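Side-chain contacts in acyl-CoA dehydrogenase (Bacillus anthracis, PDB 3OWA), which probably catalyses the FAD-dependent alpha,beta-dehydrogenation of acyl-CoA thioesters and carries bound flavin-adenine dinucleotide: residues E391-I394 and E395-R399; L372-T375 and V376-V380; S106-G109 and G110-I113. All blocks are in the same frame, centred on the assembly; numbering follows the deposited sequence.

Interaction 1: residues E391-I394 and E395-R399; sequences EYEI and ERMYR
Met-397, present here as selenomethionine, reaches back over the first turn of helix 393-401 to Glu-393 and Ile-394, a local contact three and four residues along the chain. Its CB rests against the carbonyl oxygens of both residues, 3.7 Å from Ile-394 O. CG, anti to its own carbonyl carbon (chi1 -72°), is directed toward the start of the helix and comes within 3.4 Å of Glu-393 O. That oxygen also accepts the nearly straight backbone bond from Met-397 N at 3.1 Å, and thus meets both the main chain and the side chain of one residue. The selenium then settles between the two earlier side chains: SE lies 4.4 Å from Ile-394 CD1, an apolar touch, and 4.3 Å from Glu-393 OE2. At the tip the chain bends (chi3 68°), and CE leads away from Glu-393 and Ile-394.

Tyr-392 holds the N-cap position of this helix. Its O takes the N-H of Glu-395 in a bent bond (137°) before regular helical bonding takes over. Between the two charged side chains, water 1 accepts from Arg-396 NH1 at 3.0 Å, in the guanidinium plane, and donates to Glu-393 OE2. The two charged groups are therefore bridged rather than in contact, and each has a stronger partner: Arg-282 for Glu-393 and Asp-400 for Arg-396. A turn onward, Arg-399 grips Glu-395 side-on, NE to OE1 at 2.8 Å and NH2 to OE2, which fixes the rotation of both flat groups.

Within the helical C-terminal part of the acyl-CoA dehydrogenase fold, Ile-394 lies against Val-380 and His-383 of helix 358-383, Met-397 against Ala-283 and Ile-286 of helix 257-293, and Met-228 of the second subunit packs on Glu-395 and Tyr-398.

Interaction 2: residues L372-T375 and V376-V380; sequences LDYT and VDEGV
The ring of Tyr-374 turns one face to the aliphatic part of Glu-378, one helical turn later in helix 358-383. Glu-378 CG stands over that face, 3.9 Å from the centroid of the Tyr-374 ring and 25° off its normal, displaced toward the phenolic rim, where it is 3.5 Å from Tyr-374 CZ. This is a CH-pi contact. A bend at chi2 of Glu-378 then turns its carboxylate to 59° from the ring plane, and water 2 links the ends of the two side chains, donating to Glu-378 OE1 and sitting 2.7 Å from Tyr-374 OH.

Farther round the helix, Leu-372 and Val-376 cross at a slant, with Leu-372 CD1 3.7 Å from Val-376 CG1. Beside them, Leu-372 O accepts twice: from Val-376 N, and from Thr-375 OG1 at 3.0 Å.

The chemistry is thus divided. Leu-372 packs on helix 257-293, and both it and Val-376 touch Ser-401 of helix 393-401, whereas the phenol and carboxylate join polar partners on helix 305-336, Asn-313 for Tyr-374 and Lys-310 for Glu-378, with Lys-317 in cation-pi contact with the ring. The Lys-310 salt bridge probably favours an ionised carboxylate, while the methylene beside it packs on the ring.

Interaction 3: residues S106-G109 and G110-I113; sequences SRAG and GFAI
Backbone hydrogen bonds join Ala-108 and Gly-109 to the first turn of helix 110-122. Phe-111 N donates to Ala-108 O at 3.1 Å, and Ala-112 N to Gly-109 O at 2.9 Å. Just before them, Gly-109 N binds Ser-106 O at 3.2 Å, so that three overlapping turns, each closed by a bond between residues three apart, run through the segment.

These bonds build the short connection between helices 95-105 and 110-122 in the N-terminal domain of the acyl-CoA dehydrogenase fold. The turn from Ala-108 to Phe-111 is of type II', with Gly-109 at its second position (phi 54°, psi -131°), a conformation that glycine adopts readily, and with Gly-110 following in helical geometry.

Van der Waals packing lines the bend. Its one apolar pair of side chains is Ala-108 CB with Phe-111 CB, at 3.9 Å; the Ala-108 methyl lies at the edge of the aromatic ring, near its plane, rather than over a face. Phe-111 CB also approaches Ala-108 O to 3.4 Å, while CG, swung anti to the backbone N (chi1 -165°), carries the ring away from the turn to Val-52, Leu-70, Leu-71 and Phe-105. Ala-112 points its methyl back into the turn, CB 3.3 Å from Gly-109 O and 3.8 Å from Ser-106 N. The Ser-106 hydroxyl is engaged with Glu-103 O in the preceding helix.

Interaction 1 stands between the other two and touches both. Toward interaction 2, helix 393-401 packs on helix 358-383, with Ile-394 CG1 3.6 Å from Val-380 N and Tyr-398 CE1 3.6 Å from Asp-377 OD1; interactions 1 and 2 both also meet the second subunit. Toward interaction 3, in the N-terminal domain, Arg-396 NH1 comes within 3.5 Å of Gly-109 CA. Interactions 2 and 3 do not touch, their nearest atoms being about 7 Å apart. Two of the three come within 10 Å of a bound FAD, not necessarily the same molecule: the Ile-113 side chain at about 6 Å and that of Tyr-392, whose ring meets Tyr-386 of an FAD pocket, at about 9 Å.

Interaction 1: residues E391-I394 and E395-R399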
loop_
_atom_site.group_PDB
_atom_site.type_symbol
_atom_site.label_atom_id
_atom_site.label_comp_id
_atom_site.label_asym_id
_atom_site.label_seq_id
_atom_site.Cartn_x
_atom_site.Cartn_y
_atom_site.Cartn_z
ATOM N N GLU A 391 -2.099 4.308 -19.549
ATOM C CA GLU A 391 -1.035 4.667 -20.486
ATOM C C GLU A 391 0.377 4.673 -19.826
ATOM O O GLU A 391 1.417 4.704 -20.527
ATOM C CB GLU A 391 -1.350 6.058 -21.046
ATOM C CG GLU A 391 -0.789 6.351 -22.434
ATOM C CD GLU A 391 -0.844 7.837 -22.789
ATOM O OE1 GLU A 391 0.040 8.316 -23.548
ATOM O OE2 GLU A 391 -1.762 8.537 -22.292
ATOM N N TYR A 392 0.441 4.681 -18.493
ATOM C CA TYR A 392 1.764 4.780 -17.839
ATOM C C TYR A 392 2.223 3.447 -17.268
ATOM O O TYR A 392 1.437 2.735 -16.673
ATOM C CB TYR A 392 1.788 5.920 -16.792
ATOM C CG TYR A 392 1.775 7.271 -17.473
ATOM C CD1 TYR A 392 2.962 8.011 -17.615
ATOM C CD2 TYR A 392 0.586 7.787 -18.022
ATOM C CE1 TYR A 392 2.962 9.239 -18.263
ATOM C CE2 TYR A 392 0.586 9.017 -18.717
ATOM C CZ TYR A 392 1.782 9.719 -18.816
ATOM O OH TYR A 392 1.781 10.927 -19.471
ATOM N N GLU A 393 3.506 3.138 -17.449
ATOM C CA GLU A 393 4.116 1.906 -16.996
ATOM C C GLU A 393 3.939 1.722 -15.476
ATOM O O GLU A 393 3.688 0.612 -14.984
ATOM C CB GLU A 393 5.636 1.966 -17.357
ATOM C CG GLU A 393 6.402 0.702 -16.925
ATOM C CD GLU A 393 7.859 0.654 -17.357
ATOM O OE1 GLU A 393 8.388 1.577 -18.048
ATOM O OE2 GLU A 393 8.488 -0.361 -17.015
ATOM N N ILE A 394 4.041 2.796 -14.703
ATOM C CA ILE A 394 3.947 2.624 -13.224
ATOM C C ILE A 394 2.560 2.170 -12.803
ATOM O O ILE A 394 2.386 1.537 -11.758
ATOM C CB ILE A 394 4.372 3.945 -12.459
ATOM C CG1 ILE A 394 4.651 3.642 -10.983
ATOM C CG2 ILE A 394 3.323 5.077 -12.642
ATOM C CD1 ILE A 394 6.038 2.960 -10.685
ATOM N N GLU A 395 1.553 2.495 -13.596
ATOM C CA GLU A 395 0.192 2.105 -13.272
ATOM C C GLU A 395 0.023 0.562 -13.340
ATOM O O GLU A 395 -0.627 -0.076 -12.484
ATOM C CB GLU A 395 -0.744 2.794 -14.258
ATOM C CG GLU A 395 -2.278 2.561 -14.064
ATOM C CD GLU A 395 -2.830 1.221 -14.648
ATOM O OE1 GLU A 395 -3.932 0.831 -14.220
ATOM O OE2 GLU A 395 -2.230 0.562 -15.553
ATOM N N ARG A 396 0.598 -0.038 -14.365
ATOM C CA ARG A 396 0.598 -1.523 -14.481
ATOM C C ARG A 396 1.425 -2.197 -13.402
ATOM O O ARG A 396 1.012 -3.197 -12.844
ATOM C CB ARG A 396 1.210 -1.926 -15.846
ATOM C CG ARG A 396 0.837 -3.382 -16.201
ATOM C CD ARG A 396 1.946 -3.889 -17.169
ATOM N NE ARG A 396 3.160 -4.135 -16.394
ATOM C CZ ARG A 396 4.377 -3.700 -16.695
ATOM N NH1 ARG A 396 5.400 -4.023 -15.893
ATOM N NH2 ARG A 396 4.601 -3.000 -17.800
HETATM N N MSE A 397 2.599 -1.621 -13.081
HETATM C CA MSE A 397 3.424 -2.152 -12.022
HETATM C C MSE A 397 2.718 -2.142 -10.666
HETATM O O MSE A 397 2.853 -3.093 -9.856
HETATM C CB MSE A 397 4.693 -1.300 -11.923
HETATM C CG MSE A 397 5.621 -1.576 -13.155
HETATM SE SE MSE A 397 7.242 -0.574 -12.936
HETATM C CE MSE A 397 7.956 -1.537 -11.455
ATOM N N TYR A 398 2.020 -1.046 -10.403
ATOM C CA TYR A 398 1.243 -0.930 -9.174
ATOM C C TYR A 398 0.276 -2.089 -9.048
ATOM O O TYR A 398 0.146 -2.718 -7.929
ATOM C CB TYR A 398 0.496 0.458 -9.115
ATOM C CG TYR A 398 -0.284 0.620 -7.809
ATOM C CD1 TYR A 398 0.347 1.097 -6.686
ATOM C CD2 TYR A 398 -1.636 0.231 -7.729
ATOM C CE1 TYR A 398 -0.374 1.209 -5.443
ATOM C CE2 TYR A 398 -2.359 0.372 -6.522
ATOM C CZ TYR A 398 -1.715 0.846 -5.412
ATOM O OH TYR A 398 -2.399 0.959 -4.210
ATOM N N ARG A 399 -0.488 -2.353 -10.112
ATOM C CA ARG A 399 -1.475 -3.480 -10.104
ATOM C C ARG A 399 -0.795 -4.858 -10.069
ATOM O O ARG A 399 -1.220 -5.731 -9.334
ATOM C CB ARG A 399 -2.465 -3.417 -11.276
ATOM C CG ARG A 399 -3.484 -2.259 -11.185
ATOM C CD ARG A 399 -4.468 -2.238 -12.359
ATOM N NE ARG A 399 -3.811 -1.866 -13.611
ATOM C CZ ARG A 399 -3.366 -2.702 -14.544
ATOM N NH1 ARG A 399 -3.534 -4.020 -14.423
ATOM N NH2 ARG A 399 -2.797 -2.208 -15.642
HETATM O O HOH W 1 8.072 -2.674 -16.091
#

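Interaction 2: residues L372-T375 and V376-V380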
loop_
_atom_site.group_PDB
_atom_site.type_symbol
_atom_site.label_atom_id
_atom_site.label_comp_id
_atom_site.label_asym_id
_atom_site.label_seq_id
_atom_site.Cartn_x
_atom_site.Cartn_y
_atom_site.Cartn_z
ATOM N N LEU A 372 8.846 -3.783 -2.807
ATOM C CA LEU A 372 8.301 -3.459 -4.125
ATOM C C LEU A 372 6.941 -2.779 -3.918
ATOM O O LEU A 372 6.640 -1.768 -4.575
ATOM C CB LEU A 372 8.095 -4.713 -4.975
ATOM C CG LEU A 372 7.393 -4.482 -6.328
ATOM C CD1 LEU A 372 8.134 -3.479 -7.168
ATOM C CD2 LEU A 372 7.087 -5.805 -7.071
ATOM N N ASP A 373 6.139 -3.298 -2.995
ATOM C CA ASP A 373 4.826 -2.676 -2.707
ATOM C C ASP A 373 5.004 -1.149 -2.416
ATOM O O ASP A 373 4.242 -0.287 -2.906
ATOM C CB ASP A 373 4.224 -3.403 -1.497
ATOM C CG ASP A 373 2.872 -2.861 -1.077
ATOM O OD1 ASP A 373 1.830 -3.414 -1.491
ATOM O OD2 ASP A 373 2.824 -1.865 -0.322
ATOM N N TYR A 374 5.971 -0.825 -1.581
ATOM C CA TYR A 374 6.241 0.562 -1.209
ATOM C C TYR A 374 6.754 1.343 -2.423
ATOM O O TYR A 374 6.342 2.480 -2.639
ATOM C CB TYR A 374 7.296 0.594 -0.068
ATOM C CG TYR A 374 7.770 1.995 0.242
ATOM C CD1 TYR A 374 7.039 2.810 1.113
ATOM C CD2 TYR A 374 8.930 2.523 -0.369
ATOM C CE1 TYR A 374 7.430 4.129 1.381
ATOM C CE2 TYR A 374 9.325 3.849 -0.112
ATOM C CZ TYR A 374 8.584 4.625 0.789
ATOM O OH TYR A 374 8.946 5.934 1.044
ATOM N N THR A 375 7.687 0.775 -3.188
ATOM C CA THR A 375 8.261 1.506 -4.313
ATOM C C THR A 375 7.249 1.793 -5.428
ATOM O O THR A 375 7.269 2.882 -6.003
ATOM C CB THR A 375 9.550 0.831 -4.902
ATOM O OG1 THR A 375 9.165 -0.415 -5.502
ATOM C CG2 THR A 375 10.594 0.562 -3.806
ATOM N N VAL A 376 6.322 0.871 -5.732
ATOM C CA VAL A 376 5.369 1.187 -6.796
ATOM C C VAL A 376 4.346 2.176 -6.262
ATOM O O VAL A 376 3.823 2.991 -6.986
ATOM C CB VAL A 376 4.624 -0.072 -7.438
ATOM C CG1 VAL A 376 5.615 -0.947 -8.083
ATOM C CG2 VAL A 376 3.878 -0.903 -6.367
ATOM N N ASP A 377 4.071 2.123 -4.977
ATOM C CA ASP A 377 3.135 3.059 -4.430
ATOM C C ASP A 377 3.733 4.503 -4.438
ATOM O O ASP A 377 3.017 5.491 -4.709
ATOM C CB ASP A 377 2.768 2.652 -3.018
ATOM C CG ASP A 377 1.751 3.594 -2.415
ATOM O OD1 ASP A 377 0.597 3.550 -2.880
ATOM O OD2 ASP A 377 2.090 4.392 -1.497
ATOM N N GLU A 378 5.029 4.653 -4.141
ATOM C CA GLU A 378 5.561 5.991 -4.159
ATOM C C GLU A 378 5.785 6.398 -5.595
ATOM O O GLU A 378 5.806 7.582 -5.913
ATOM C CB GLU A 378 6.871 6.082 -3.377
ATOM C CG GLU A 378 6.642 6.031 -1.801
ATOM C CD GLU A 378 5.709 7.152 -1.247
ATOM O OE1 GLU A 378 5.278 7.044 -0.076
ATOM O OE2 GLU A 378 5.334 8.105 -1.972
ATOM N N GLY A 379 5.987 5.410 -6.467
ATOM C CA GLY A 379 6.187 5.728 -7.894
ATOM C C GLY A 379 4.923 6.274 -8.495
ATOM O O GLY A 379 4.922 7.230 -9.253
ATOM N N VAL A 380 3.795 5.675 -8.135
ATOM C CA VAL A 380 2.573 6.250 -8.545
ATOM C C VAL A 380 2.395 7.681 -7.999
ATOM O O VAL A 380 1.963 8.568 -8.754
ATOM C CB VAL A 380 1.349 5.360 -8.043
ATOM C CG1 VAL A 380 0.073 6.131 -8.215
ATOM C CG2 VAL A 380 1.310 4.006 -8.831
HETATM O O HOH W 2 6.873 7.522 1.816
#

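Interaction 3: residues S106-G109 and G110-I113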
loop_
_atom_site.group_PDB
_atom_site.type_symbol
_atom_site.label_atom_id
_atom_site.label_comp_id
_atom_site.label_asym_id
_atom_site.label_seq_id
_atom_site.Cartn_x
_atom_site.Cartn_y
_atom_site.Cartn_z
ATOM N N SER A 106 11.577 -9.489 -14.891
ATOM C CA SER A 106 10.622 -8.584 -14.198
ATOM C C SER A 106 10.228 -7.315 -14.992
ATOM O O SER A 106 9.132 -6.788 -14.836
ATOM C CB SER A 106 11.136 -8.217 -12.811
ATOM O OG SER A 106 12.202 -7.301 -12.982
ATOM N N ARG A 107 11.094 -6.862 -15.890
ATOM C CA ARG A 107 10.768 -5.731 -16.758
ATOM C C ARG A 107 9.466 -5.978 -17.567
ATOM O O ARG A 107 8.748 -5.025 -17.908
ATOM C CB ARG A 107 11.991 -5.410 -17.648
ATOM C CG ARG A 107 11.799 -4.298 -18.663
ATOM C CD ARG A 107 12.178 -2.908 -18.097
ATOM N NE ARG A 107 12.014 -1.900 -19.149
ATOM C CZ ARG A 107 13.016 -1.373 -19.842
ATOM N NH1 ARG A 107 14.269 -1.707 -19.554
ATOM N NH2 ARG A 107 12.769 -0.493 -20.808
ATOM N N ALA A 108 9.124 -7.254 -17.814
ATOM C CA ALA A 108 8.063 -7.565 -18.729
ATOM C C ALA A 108 6.756 -7.841 -17.993
ATOM O O ALA A 108 5.911 -8.569 -18.516
ATOM C CB ALA A 108 8.455 -8.780 -19.579
ATOM N N GLY A 109 6.607 -7.315 -16.778
ATOM C CA GLY A 109 5.358 -7.491 -16.034
ATOM C C GLY A 109 4.960 -8.947 -15.901
ATOM O O GLY A 109 5.750 -9.793 -15.468
ATOM N N GLY A 110 3.704 -9.235 -16.220
ATOM C CA GLY A 110 3.167 -10.573 -16.062
ATOM C C GLY A 110 3.855 -11.633 -16.896
ATOM O O GLY A 110 3.792 -12.796 -16.589
ATOM N N PHE A 111 4.512 -11.256 -17.986
ATOM C CA PHE A 111 5.289 -12.231 -18.698
ATOM C C PHE A 111 6.411 -12.834 -17.841
ATOM O O PHE A 111 6.923 -13.902 -18.178
ATOM C CB PHE A 111 5.846 -11.615 -20.011
ATOM C CG PHE A 111 6.359 -12.633 -20.982
ATOM C CD1 PHE A 111 5.492 -13.579 -21.546
ATOM C CD2 PHE A 111 7.699 -12.661 -21.335
ATOM C CE1 PHE A 111 5.966 -14.530 -22.433
ATOM C CE2 PHE A 111 8.178 -13.620 -22.223
ATOM C CZ PHE A 111 7.318 -14.544 -22.778
ATOM N N ALA A 112 6.849 -12.141 -16.797
ATOM C CA ALA A 112 7.910 -12.670 -15.896
ATOM C C ALA A 112 7.284 -13.807 -15.097
ATOM O O ALA A 112 7.970 -14.748 -14.689
ATOM C CB ALA A 112 8.425 -11.635 -14.906
ATOM N N ILE A 113 5.998 -13.681 -14.835
ATOM C CA ILE A 113 5.282 -14.706 -14.097
ATOM C C ILE A 113 5.137 -15.922 -14.947
ATOM O O ILE A 113 5.404 -17.046 -14.481
ATOM C CB ILE A 113 3.871 -14.179 -13.648
ATOM C CG1 ILE A 113 4.031 -12.922 -12.766
ATOM C CG2 ILE A 113 3.054 -15.300 -12.968
ATOM C CD1 ILE A 113 5.017 -13.035 -11.630
#